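Local coordinates for protein GP37 (Pseudomonas phage phikz, PDB 5FT0) that probably inhibits the host RNA degradosome by binding RNase E, as a phage-encoded ribonuclease inhibitor that assembles from two copies, at residues Leu143-Phe153 with Met200-Phe211. Residues are numbered along the deposited sequence; the frame is centred on the assembly and turned at random.
Sequences LIKSSSYQGIF and MYQFIDRTEVYF
Leu143 lays its CB over one face of the Tyr201 ring, 3.8 Å from the centroid, while its branched end reaches on so that CD1 sits 3.9 Å from the centroid of the Tyr210 ring, again over the face. A compact leucine suits this place between two broad tyrosines: it packs helix 140-146 against the antiparallel sheet, in which 149-151 is one of two edge strands and pairs with 197-202. Gln150 lays its amide over the other face of Tyr201, near CE1 and 20° from the ring plane, with NE2 weakly bonded to Met200 O; the phenol OH bonds to Glu199. Where the edge strand begins, Ser148 and Tyr149 both face Gln202 in a classic beta bulge. Gln202 O takes a 2.7 Å bond from Ser148 N and a weak one from Tyr149 N, and Gln202 N returns a straight bond of 2.8 Å to Tyr149 O. With CG set between its backbone N and carbonyl carbon (chi1 55°), the Tyr149 ring runs alongside Gln202, whose aliphatic CB lies over its face, 3.7 Å from the centroid. At the turn, Phe203 is sandwiched between Ser147, small enough for its CB to lie against one face, and the Arg206 guanidinium on the opposite face, which Asp205 and Glu208 hold by salt bridges. Phe153, also touching Leu164 of helix 158-187, offers a flat face to branched Val209 CG1, while selenomethionine Met200 makes a Met-aromatic contact at the ring edge, SE 4.1 Å from Phe153 CD1.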
# COMPACT_ATOMS: atom_id res chain seq x y z
N LEU A 143 19.70 15.15 1.44
CA LEU A 143 19.90 14.88 0.02
C LEU A 143 21.38 14.93 -0.36
O LEU A 143 21.84 14.12 -1.16
CB LEU A 143 19.10 15.88 -0.82
CG LEU A 143 17.58 15.74 -0.73
CD1 LEU A 143 16.87 16.83 -1.53
CD2 LEU A 143 17.15 14.35 -1.20
N ILE A 144 22.13 15.87 0.22
CA ILE A 144 23.55 15.98 -0.10
C ILE A 144 24.31 14.75 0.40
O ILE A 144 25.16 14.20 -0.32
CB ILE A 144 24.13 17.27 0.49
CG1 ILE A 144 23.52 18.50 -0.19
CG2 ILE A 144 25.65 17.29 0.36
CD1 ILE A 144 24.20 19.80 0.15
N LYS A 145 24.00 14.29 1.61
CA LYS A 145 24.72 13.14 2.17
C LYS A 145 24.46 11.88 1.36
O LYS A 145 25.39 11.09 1.12
CB LYS A 145 24.31 12.93 3.63
N SER A 146 23.22 11.67 0.92
CA SER A 146 22.83 10.43 0.28
C SER A 146 23.05 10.42 -1.23
O SER A 146 22.84 9.38 -1.86
CB SER A 146 21.36 10.12 0.58
OG SER A 146 20.51 11.13 0.07
N SER A 147 23.46 11.53 -1.83
CA SER A 147 23.66 11.61 -3.27
C SER A 147 25.14 11.62 -3.61
O SER A 147 26.00 11.88 -2.76
CB SER A 147 22.98 12.86 -3.85
OG SER A 147 23.59 14.05 -3.37
N SER A 148 25.43 11.33 -4.88
CA SER A 148 26.81 11.34 -5.35
C SER A 148 27.36 12.76 -5.40
O SER A 148 28.41 13.05 -4.83
CB SER A 148 26.90 10.67 -6.72
OG SER A 148 26.46 9.32 -6.66
N TYR A 149 26.66 13.65 -6.10
CA TYR A 149 27.08 15.04 -6.23
C TYR A 149 25.88 15.87 -6.64
O TYR A 149 24.82 15.34 -7.00
CB TYR A 149 28.23 15.18 -7.23
CG TYR A 149 27.92 14.61 -8.59
CD1 TYR A 149 28.16 13.27 -8.87
CD2 TYR A 149 27.40 15.41 -9.60
CE1 TYR A 149 27.89 12.74 -10.12
CE2 TYR A 149 27.11 14.89 -10.85
CZ TYR A 149 27.36 13.55 -11.10
OH TYR A 149 27.08 13.02 -12.34
N GLN A 150 26.06 17.19 -6.60
CA GLN A 150 25.06 18.13 -7.08
C GLN A 150 25.46 18.67 -8.45
O GLN A 150 26.64 18.70 -8.81
CB GLN A 150 24.89 19.30 -6.12
CG GLN A 150 24.08 19.00 -4.87
CD GLN A 150 23.38 20.23 -4.33
OE1 GLN A 150 23.72 20.73 -3.25
NE2 GLN A 150 22.41 20.73 -5.08
N GLY A 151 24.46 19.09 -9.22
CA GLY A 151 24.69 19.74 -10.49
C GLY A 151 23.97 21.08 -10.55
O GLY A 151 23.39 21.50 -9.55
N ILE A 152 24.01 21.75 -11.69
CA ILE A 152 23.30 23.01 -11.89
C ILE A 152 22.27 22.81 -12.98
O ILE A 152 22.61 22.40 -14.10
CB ILE A 152 24.26 24.16 -12.24
CG1 ILE A 152 25.39 24.26 -11.20
CG2 ILE A 152 23.50 25.48 -12.38
CD1 ILE A 152 25.02 25.06 -9.96
N PHE A 153 21.00 23.08 -12.65
CA PHE A 153 19.89 22.93 -13.57
C PHE A 153 19.35 24.30 -13.94
O PHE A 153 19.14 25.14 -13.06
CB PHE A 153 18.78 22.07 -12.95
CG PHE A 153 17.71 21.66 -13.92
CD1 PHE A 153 17.82 20.49 -14.66
CD2 PHE A 153 16.58 22.44 -14.08
CE1 PHE A 153 16.83 20.12 -15.54
CE2 PHE A 153 15.58 22.07 -14.96
CZ PHE A 153 15.70 20.91 -15.70
N MSE A 200 19.54 20.33 -8.20
CA MSE A 200 19.66 19.03 -8.86
C MSE A 200 20.61 18.14 -8.09
O MSE A 200 21.69 18.57 -7.67
CB MSE A 200 20.13 19.21 -10.30
CG MSE A 200 20.52 17.90 -10.99
SE MSE A 200 20.69 18.06 -12.93
CE MSE A 200 22.13 19.36 -13.01
N TYR A 201 20.20 16.89 -7.89
CA TYR A 201 21.01 15.91 -7.16
C TYR A 201 21.22 14.70 -8.04
O TYR A 201 20.26 14.18 -8.63
CB TYR A 201 20.34 15.51 -5.84
CG TYR A 201 20.17 16.67 -4.89
CD1 TYR A 201 21.19 17.02 -4.01
CD2 TYR A 201 19.01 17.43 -4.88
CE1 TYR A 201 21.05 18.08 -3.13
CE2 TYR A 201 18.86 18.49 -4.01
CZ TYR A 201 19.88 18.81 -3.14
OH TYR A 201 19.74 19.87 -2.27
N GLN A 202 22.47 14.25 -8.14
CA GLN A 202 22.82 13.07 -8.91
C GLN A 202 23.08 11.92 -7.95
O GLN A 202 23.94 12.02 -7.07
CB GLN A 202 24.04 13.32 -9.79
CG GLN A 202 24.38 12.14 -10.70
CD GLN A 202 23.30 11.89 -11.73
OE1 GLN A 202 22.71 12.82 -12.27
NE2 GLN A 202 23.02 10.61 -12.00
N PHE A 203 22.33 10.84 -8.12
CA PHE A 203 22.58 9.59 -7.42
C PHE A 203 23.20 8.61 -8.41
O PHE A 203 23.30 8.88 -9.61
CB PHE A 203 21.29 9.04 -6.82
CG PHE A 203 20.62 9.99 -5.86
CD1 PHE A 203 19.80 11.01 -6.34
CD2 PHE A 203 20.80 9.87 -4.50
CE1 PHE A 203 19.19 11.89 -5.47
CE2 PHE A 203 20.18 10.74 -3.62
CZ PHE A 203 19.38 11.76 -4.10
N ILE A 204 23.63 7.45 -7.90
CA ILE A 204 24.23 6.46 -8.78
C ILE A 204 23.22 5.95 -9.79
O ILE A 204 23.57 5.66 -10.94
CB ILE A 204 24.84 5.30 -7.96
CG1 ILE A 204 23.94 4.94 -6.78
CG2 ILE A 204 26.25 5.65 -7.51
CD1 ILE A 204 24.48 3.81 -5.93
N ASP A 205 21.94 5.87 -9.41
CA ASP A 205 20.93 5.25 -10.24
C ASP A 205 19.87 6.21 -10.76
O ASP A 205 18.97 5.78 -11.49
CB ASP A 205 20.25 4.10 -9.47
CG ASP A 205 19.51 4.58 -8.23
OD1 ASP A 205 19.72 5.73 -7.81
OD2 ASP A 205 18.72 3.79 -7.67
N ARG A 206 19.95 7.50 -10.43
CA ARG A 206 18.89 8.43 -10.83
C ARG A 206 19.36 9.86 -10.64
O ARG A 206 20.34 10.13 -9.94
CB ARG A 206 17.61 8.19 -10.03
CG ARG A 206 17.74 8.60 -8.58
CD ARG A 206 16.65 7.98 -7.71
NE ARG A 206 16.68 8.53 -6.36
CZ ARG A 206 17.50 8.12 -5.39
NH1 ARG A 206 18.35 7.14 -5.62
NH2 ARG A 206 17.45 8.69 -4.20
N THR A 207 18.63 10.78 -11.27
CA THR A 207 18.79 12.21 -11.07
C THR A 207 17.47 12.78 -10.55
O THR A 207 16.41 12.49 -11.11
CB THR A 207 19.18 12.93 -12.37
OG1 THR A 207 20.42 12.40 -12.86
CG2 THR A 207 19.33 14.43 -12.12
N GLU A 208 17.55 13.57 -9.49
CA GLU A 208 16.38 14.23 -8.91
C GLU A 208 16.58 15.73 -8.95
O GLU A 208 17.61 16.24 -8.48
CB GLU A 208 16.13 13.76 -7.47
CG GLU A 208 15.83 12.27 -7.36
CD GLU A 208 15.59 11.82 -5.93
OE1 GLU A 208 15.82 12.63 -5.00
OE2 GLU A 208 15.16 10.66 -5.73
N VAL A 209 15.61 16.44 -9.52
CA VAL A 209 15.62 17.90 -9.58
C VAL A 209 14.45 18.41 -8.76
O VAL A 209 13.30 18.00 -8.98
CB VAL A 209 15.55 18.41 -11.03
CG1 VAL A 209 15.65 19.93 -11.05
CG2 VAL A 209 16.66 17.79 -11.87
N TYR A 210 14.74 19.29 -7.81
CA TYR A 210 13.73 19.85 -6.91
C TYR A 210 13.48 21.30 -7.28
O TYR A 210 14.42 22.10 -7.37
CB TYR A 210 14.17 19.74 -5.45
CG TYR A 210 14.23 18.32 -4.93
CD1 TYR A 210 15.29 17.48 -5.28
CD2 TYR A 210 13.25 17.82 -4.09
CE1 TYR A 210 15.35 16.18 -4.81
CE2 TYR A 210 13.30 16.53 -3.61
CZ TYR A 210 14.35 15.71 -3.98
OH TYR A 210 14.41 14.42 -3.50
N PHE A 211 12.21 21.64 -7.48
CA PHE A 211 11.77 23.01 -7.73
C PHE A 211 10.94 23.45 -6.53
O PHE A 211 9.81 23.00 -6.36
CB PHE A 211 10.96 23.12 -9.02
CG PHE A 211 11.65 22.55 -10.23
CD1 PHE A 211 11.55 21.20 -10.54
CD2 PHE A 211 12.40 23.37 -11.06
CE1 PHE A 211 12.18 20.68 -11.65
CE2 PHE A 211 13.03 22.85 -12.18
CZ PHE A 211 12.92 21.51 -12.47
O HOH W 1 23.62 7.58 -4.72